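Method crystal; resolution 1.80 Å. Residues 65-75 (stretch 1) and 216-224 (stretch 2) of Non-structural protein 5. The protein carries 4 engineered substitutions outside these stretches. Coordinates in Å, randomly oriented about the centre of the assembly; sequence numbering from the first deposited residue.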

ATOM      1  N   SER A  65       0.343 -15.929  -1.374  1.00 32.46           N
ATOM      2  CA  SER A  65       0.681 -14.811  -0.488  1.00 31.10           C
ATOM      3  C   SER A  65      -0.456 -13.770  -0.427  1.00 29.61           C
ATOM      4  O   SER A  65      -1.115 -13.492  -1.437  1.00 28.26           O
ATOM      5  CB  SER A  65       1.964 -14.151  -0.996  1.00 31.62           C
ATOM      6  OG  SER A  65       2.200 -12.894  -0.410  1.00 33.17           O
ATOM      7  N   ARG A  66      -0.681 -13.204   0.758  1.00 27.83           N
ATOM      8  CA  ARG A  66      -1.621 -12.095   0.903  1.00 26.75           C
ATOM      9  C   ARG A  66      -1.189 -10.923   0.031  1.00 25.12           C
ATOM     10  O   ARG A  66      -2.025 -10.311  -0.612  1.00 24.04           O
ATOM     11  CB  ARG A  66      -1.745 -11.637   2.358  1.00 27.43           C
ATOM     12  CG  ARG A  66      -2.881 -12.315   3.120  1.00 30.60           C
ATOM     13  CD  ARG A  66      -3.387 -11.440   4.292  1.00 35.62           C
ATOM     14  NE  ARG A  66      -4.856 -11.341   4.293  1.00 39.65           N
ATOM     15  CZ  ARG A  66      -5.680 -12.278   4.770  1.00 42.31           C
ATOM     16  NH1 ARG A  66      -5.195 -13.400   5.299  1.00 44.42           N
ATOM     17  NH2 ARG A  66      -6.996 -12.098   4.726  1.00 43.66           N
ATOM     18  N   GLY A  67       0.126 -10.664  -0.001  1.00 23.64           N
ATOM     19  CA  GLY A  67       0.731  -9.569  -0.784  1.00 21.78           C
ATOM     20  C   GLY A  67       0.472  -9.777  -2.262  1.00 21.38           C
ATOM     21  O   GLY A  67       0.061  -8.857  -2.971  1.00 20.37           O
ATOM     22  N   THR A  68       0.695 -11.002  -2.720  1.00 20.38           N
ATOM     23  CA  THR A  68       0.451 -11.351  -4.112  1.00 19.89           C
ATOM     24  C   THR A  68      -1.013 -11.116  -4.466  1.00 19.03           C
ATOM     25  O   THR A  68      -1.311 -10.482  -5.474  1.00 17.63           O
ATOM     26  CB  THR A  68       0.828 -12.812  -4.396  1.00 20.21           C
ATOM     27  OG1 THR A  68       2.242 -12.964  -4.217  1.00 21.89           O
ATOM     28  CG2 THR A  68       0.466 -13.228  -5.824  1.00 20.43           C
ATOM     29  N   ALA A  69      -1.915 -11.621  -3.622  1.00 18.20           N
ATOM     30  CA  ALA A  69      -3.334 -11.557  -3.927  1.00 17.57           C
ATOM     31  C   ALA A  69      -3.797 -10.108  -4.033  1.00 16.88           C
ATOM     32  O   ALA A  69      -4.600  -9.783  -4.890  1.00 16.11           O
ATOM     33  CB  ALA A  69      -4.133 -12.303  -2.848  1.00 18.08           C
ATOM     34  N   LYS A  70      -3.283  -9.242  -3.154  1.00 15.93           N
ATOM     35  CA  LYS A  70      -3.697  -7.840  -3.137  1.00 15.67           C
ATOM     36  C   LYS A  70      -3.220  -7.122  -4.382  1.00 15.06           C
ATOM     37  O   LYS A  70      -4.013  -6.436  -5.018  1.00 15.63           O
ATOM     38  CB  LYS A  70      -3.199  -7.126  -1.874  1.00 15.11           C
ATOM     39  CG  LYS A  70      -4.010  -7.482  -0.619  1.00 16.78           C
ATOM     40  CD  LYS A  70      -3.300  -7.125   0.706  1.00 18.22           C
ATOM     41  CE  LYS A  70      -2.925  -5.672   0.822  1.00 21.99           C
ATOM     42  NZ  LYS A  70      -2.178  -5.427   2.126  1.00 19.74           N
ATOM     43  N   LEU A  71      -1.950  -7.298  -4.751  1.00 14.41           N
ATOM     44  CA  LEU A  71      -1.435  -6.589  -5.948  1.00 15.10           C
ATOM     45  C   LEU A  71      -2.135  -7.136  -7.181  1.00 14.71           C
ATOM     46  O   LEU A  71      -2.463  -6.367  -8.075  1.00 14.93           O
ATOM     47  CB  LEU A  71       0.075  -6.724  -6.113  1.00 14.70           C
ATOM     48  CG  LEU A  71       0.699  -5.940  -7.273  1.00 14.06           C
ATOM     49  CD1 LEU A  71       0.288  -4.472  -7.237  1.00 13.15           C
ATOM     50  CD2 LEU A  71       2.222  -6.114  -7.325  1.00 14.90           C
ATOM     51  N   ALA A  72      -2.364  -8.448  -7.209  1.00 16.37           N
ATOM     52  CA  ALA A  72      -3.062  -9.092  -8.345  1.00 17.60           C
ATOM     53  C   ALA A  72      -4.476  -8.532  -8.527  1.00 18.34           C
ATOM     54  O   ALA A  72      -4.911  -8.271  -9.659  1.00 18.85           O
ATOM     55  CB  ALA A  72      -3.081 -10.656  -8.190  1.00 18.01           C
ATOM     56  N   TRP A  73      -5.174  -8.337  -7.400  1.00 18.45           N
ATOM     57  CA  TRP A  73      -6.494  -7.740  -7.388  1.00 18.86           C
ATOM     58  C   TRP A  73      -6.479  -6.334  -7.963  1.00 19.09           C
ATOM     59  O   TRP A  73      -7.287  -6.021  -8.840  1.00 19.08           O
ATOM     60  CB  TRP A  73      -7.090  -7.735  -5.976  1.00 19.42           C
ATOM     61  CG  TRP A  73      -8.561  -7.358  -5.940  1.00 19.69           C
ATOM     62  CD1 TRP A  73      -9.632  -8.227  -5.962  1.00 20.93           C
ATOM     63  CD2 TRP A  73      -9.118  -6.033  -5.901  1.00 18.29           C
ATOM     64  NE1 TRP A  73     -10.812  -7.513  -5.919  1.00 21.10           N
ATOM     65  CE2 TRP A  73     -10.529  -6.170  -5.891  1.00 19.16           C
ATOM     66  CE3 TRP A  73      -8.563  -4.738  -5.875  1.00 16.87           C
ATOM     67  CZ2 TRP A  73     -11.398  -5.063  -5.846  1.00 18.52           C
ATOM     68  CZ3 TRP A  73      -9.429  -3.633  -5.817  1.00 20.10           C
ATOM     69  CH2 TRP A  73     -10.842  -3.811  -5.814  1.00 19.70           C
ATOM     70  N   ILE A  74      -5.584  -5.482  -7.461  1.00 18.88           N
ATOM     71  CA  ILE A  74      -5.428  -4.122  -7.968  1.00 18.40           C
ATOM     72  C   ILE A  74      -5.080  -4.124  -9.471  1.00 19.30           C
ATOM     73  O   ILE A  74      -5.591  -3.295 -10.238  1.00 18.52           O
ATOM     74  CB  ILE A  74      -4.342  -3.359  -7.188  1.00 18.32           C
ATOM     75  CG1 ILE A  74      -4.744  -3.233  -5.697  1.00 18.28           C
ATOM     76  CG2 ILE A  74      -4.012  -1.989  -7.875  1.00 16.90           C
ATOM     77  CD1 ILE A  74      -3.635  -2.698  -4.808  1.00 18.25           C
ATOM     78  N   ASP A  75      -4.211  -5.055  -9.873  1.00 20.59           N
ATOM     79  CA  ASP A  75      -3.740  -5.106 -11.265  1.00 22.12           C
ATOM     80  C   ASP A  75      -4.890  -5.470 -12.194  1.00 23.52           C
ATOM     81  O   ASP A  75      -5.069  -4.835 -13.240  1.00 23.45           O
ATOM     82  CB  ASP A  75      -2.599  -6.107 -11.413  1.00 22.29           C
ATOM     83  CG  ASP A  75      -2.027  -6.145 -12.816  1.00 22.73           C
ATOM     84  OD1 ASP A  75      -2.121  -5.133 -13.551  1.00 22.89           O
ATOM     85  OD2 ASP A  75      -1.477  -7.205 -13.175  1.00 23.04           O
ATOM     86  N   LEU A 216      -7.836   6.611  -4.691  1.00 12.79           N
ATOM     87  CA  LEU A 216      -7.542   5.809  -3.505  1.00 11.58           C
ATOM     88  C   LEU A 216      -8.560   4.700  -3.425  1.00 12.13           C
ATOM     89  O   LEU A 216      -9.783   4.953  -3.424  1.00 13.23           O
ATOM     90  CB  LEU A 216      -7.569   6.676  -2.225  1.00 10.85           C
ATOM     91  CG  LEU A 216      -7.094   5.946  -0.969  1.00  9.08           C
ATOM     92  CD1 LEU A 216      -5.555   5.835  -0.992  1.00 10.45           C
ATOM     93  CD2 LEU A 216      -7.590   6.628   0.357  1.00 10.25           C
ATOM     94  N   ILE A 217      -8.094   3.467  -3.337  1.00 12.39           N
ATOM     95  CA  ILE A 217      -9.011   2.319  -3.372  1.00 13.33           C
ATOM     96  C   ILE A 217      -8.804   1.366  -2.196  1.00 13.16           C
ATOM     97  O   ILE A 217      -7.696   1.272  -1.640  1.00 11.43           O
ATOM     98  CB  ILE A 217      -8.931   1.539  -4.725  1.00 12.75           C
ATOM     99  CG1 ILE A 217      -7.523   0.941  -4.922  1.00 12.85           C
ATOM    100  CG2 ILE A 217      -9.376   2.453  -5.908  1.00 14.54           C
ATOM    101  CD1 ILE A 217      -7.343  -0.010  -6.123  1.00 15.85           C
ATOM    102  N   ARG A 218      -9.890   0.681  -1.827  1.00 13.31           N
ATOM    103  CA  ARG A 218      -9.853  -0.353  -0.805  1.00 13.13           C
ATOM    104  C   ARG A 218      -9.874  -1.719  -1.490  1.00 14.24           C
ATOM    105  O   ARG A 218     -10.775  -2.014  -2.270  1.00 13.10           O
ATOM    106  CB  ARG A 218     -11.077  -0.204   0.124  1.00 13.71           C
ATOM    107  CG  ARG A 218     -11.308  -1.381   1.067  1.00 13.21           C
ATOM    108  CD  ARG A 218     -10.246  -1.320   2.190  1.00 12.15           C
ATOM    109  NE  ARG A 218     -10.543  -2.292   3.238  1.00 10.48           N
ATOM    110  CZ  ARG A 218      -9.893  -2.383   4.389  1.00 11.20           C
ATOM    111  NH1 ARG A 218      -8.831  -1.602   4.625  1.00 10.43           N
ATOM    112  NH2 ARG A 218     -10.287  -3.276   5.274  1.00  9.14           N
ATOM    113  N   VAL A 219      -8.881  -2.551  -1.199  1.00 13.45           N
ATOM    114  CA  VAL A 219      -8.872  -3.924  -1.690  1.00 15.07           C
ATOM    115  C   VAL A 219      -9.730  -4.760  -0.719  1.00 15.54           C
ATOM    116  O   VAL A 219      -9.496  -4.735   0.491  1.00 15.15           O
ATOM    117  CB  VAL A 219      -7.426  -4.446  -1.768  1.00 14.93           C
ATOM    118  CG1 VAL A 219      -7.384  -5.800  -2.413  1.00 16.43           C
ATOM    119  CG2 VAL A 219      -6.552  -3.437  -2.542  1.00 16.71           C
ATOM    120  N   PRO A 220     -10.758  -5.452  -1.229  1.00 16.57           N
ATOM    121  CA  PRO A 220     -11.671  -6.235  -0.375  1.00 16.85           C
ATOM    122  C   PRO A 220     -11.015  -7.426   0.317  1.00 16.55           C
ATOM    123  O   PRO A 220     -11.588  -7.984   1.265  1.00 16.78           O
ATOM    124  CB  PRO A 220     -12.773  -6.698  -1.348  1.00 17.96           C
ATOM    125  CG  PRO A 220     -12.154  -6.610  -2.695  1.00 16.43           C
ATOM    126  CD  PRO A 220     -11.182  -5.456  -2.642  1.00 17.05           C
ATOM    127  N   LEU A 221      -9.839  -7.811  -0.174  1.00 16.56           N
ATOM    128  CA  LEU A 221      -8.967  -8.782   0.484  1.00 16.63           C
ATOM    129  C   LEU A 221      -8.294  -8.257   1.757  1.00 16.02           C
ATOM    130  O   LEU A 221      -7.798  -9.047   2.566  1.00 15.40           O
ATOM    131  CB  LEU A 221      -7.883  -9.253  -0.485  1.00 17.40           C
ATOM    132  CG  LEU A 221      -8.350 -10.079  -1.692  1.00 19.68           C
ATOM    133  CD1 LEU A 221      -7.271 -10.127  -2.738  1.00 22.22           C
ATOM    134  CD2 LEU A 221      -8.593 -11.463  -1.241  1.00 25.85           C
ATOM    135  N   SER A 222      -8.211  -6.935   1.922  1.00 15.58           N
ATOM    136  CA  SER A 222      -7.648  -6.402   3.178  1.00 14.13           C
ATOM    137  C   SER A 222      -8.522  -6.824   4.352  1.00 14.72           C
ATOM    138  O   SER A 222      -9.752  -6.809   4.251  1.00 14.00           O
ATOM    139  CB  SER A 222      -7.567  -4.881   3.155  1.00 12.84           C
ATOM    140  OG  SER A 222      -6.603  -4.435   2.228  1.00 12.54           O
ATOM    141  N   ARG A 223      -7.879  -7.132   5.482  1.00 15.02           N
ATOM    142  CA  ARG A 223      -8.606  -7.536   6.692  1.00 14.47           C
ATOM    143  C   ARG A 223      -9.292  -6.343   7.357  1.00 13.91           C
ATOM    144  O   ARG A 223      -8.878  -5.190   7.195  1.00 12.56           O
ATOM    145  CB  ARG A 223      -7.672  -8.213   7.683  1.00 15.72           C
ATOM    146  CG  ARG A 223      -7.078  -9.537   7.197  1.00 19.17           C
ATOM    147  CD  ARG A 223      -6.452 -10.214   8.407  1.00 26.52           C
ATOM    148  NE  ARG A 223      -5.707 -11.418   8.071  1.00 32.27           N
ATOM    149  CZ  ARG A 223      -4.381 -11.519   8.140  1.00 35.05           C
ATOM    150  NH1 ARG A 223      -3.642 -10.488   8.538  1.00 36.44           N
ATOM    151  NH2 ARG A 223      -3.793 -12.664   7.810  1.00 37.11           N
ATOM    152  N   ASN A 224     -10.331  -6.615   8.133  1.00 13.25           N
ATOM    153  CA  ASN A 224     -11.079  -5.514   8.733  1.00 12.85           C
ATOM    154  C   ASN A 224     -10.279  -4.813   9.827  1.00 12.47           C
ATOM    155  O   ASN A 224     -10.603  -3.695  10.207  1.00 12.03           O
ATOM    156  CB  ASN A 224     -12.405  -5.991   9.308  1.00 13.21           C
ATOM    157  CG  ASN A 224     -13.354  -6.571   8.245  1.00 15.31           C
ATOM    158  OD1 ASN A 224     -13.436  -6.078   7.118  1.00 14.45           O
ATOM    159  ND2 ASN A 224     -14.076  -7.627   8.624  1.00 15.23           N
TER

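Two arginines meet where the contact reaches solvent: Arg 66 NH1 lies 3.0 Å from Arg 223 NH2 and 3.4 Å from Arg 223 NE. Both groups carry positive charge and all three nitrogens are donors, so neither short distance is a hydrogen bond. Arg 223 NE sits over one face of the Arg 66 guanidinium, and Arg 66 CD over one face of the Arg 223 guanidinium. Leu 221 O lies near the plane of the Arg 66 group, at its edge, but at 3.8 Å from Arg 66 NH2 it is too distant to bond.

No hydrogen bond joins the stretches anywhere. Residues 66-75 form a helix that makes its own i to i+4 backbone bonds, such as Trp 73 N to Ala 69 O at 3.0 Å, whereas the second stretch has a single internal backbone bond, the one that closes its turn. Ser 65 caps the start of the helix: its OG accepts weak bonds from Gly 67 N (3.1 Å, angle 124°) and Thr 68 N (3.3 Å, angle 165°). The second stretch leaves a strand at Ile 217 and enters a type I turn from Val 219 to Ser 222, closed by Ser 222 N to Val 219 O at 2.9 Å. The turn brings Leu 221 closest to the helix backbone, with Leu 221 CA 6.5 Å from Lys 70 CA.

Trp 73 points toward the second stretch and gives up 91 Å², the largest share of the 577 Å² buried in total. Pro 220 CD stands 3.5 Å from the centroid of the Trp 73 six-membered ring and only 22° off its normal, a CH-pi contact in which a ring methylene meets the aromatic face; its closest ring atom is Trp 73 CZ2, at 3.2 Å. Val 219 CA lies over a face of the ring too, and Val 219 CG1 comes within 3.8 Å of Trp 73 CE3. Ile 217 CD1 meets the ring at its edge, 4.2 Å from Trp 73 CZ3.

Ile 74, one residue on, extends this apolar surface. Its CA-to-CB bond runs sideways, yet its CG1 reaches Val 219 CG2 at 3.6 Å and Ile 217 CD1 at 4.2 Å. Leu 221 points toward the helix, and its CD1 packs 3.8 Å from Ala 69 CB, one turn before Trp 73, and 4.0 Å from Trp 73 CB. The same methyl, Leu 221 CD1, also lies 3.4 Å from Ala 69 O. Lys 70 contributes its aliphatic portion, with CG 4.2 Å from Val 219 CG1, while its NZ is hydrogen-bonded elsewhere in the structure.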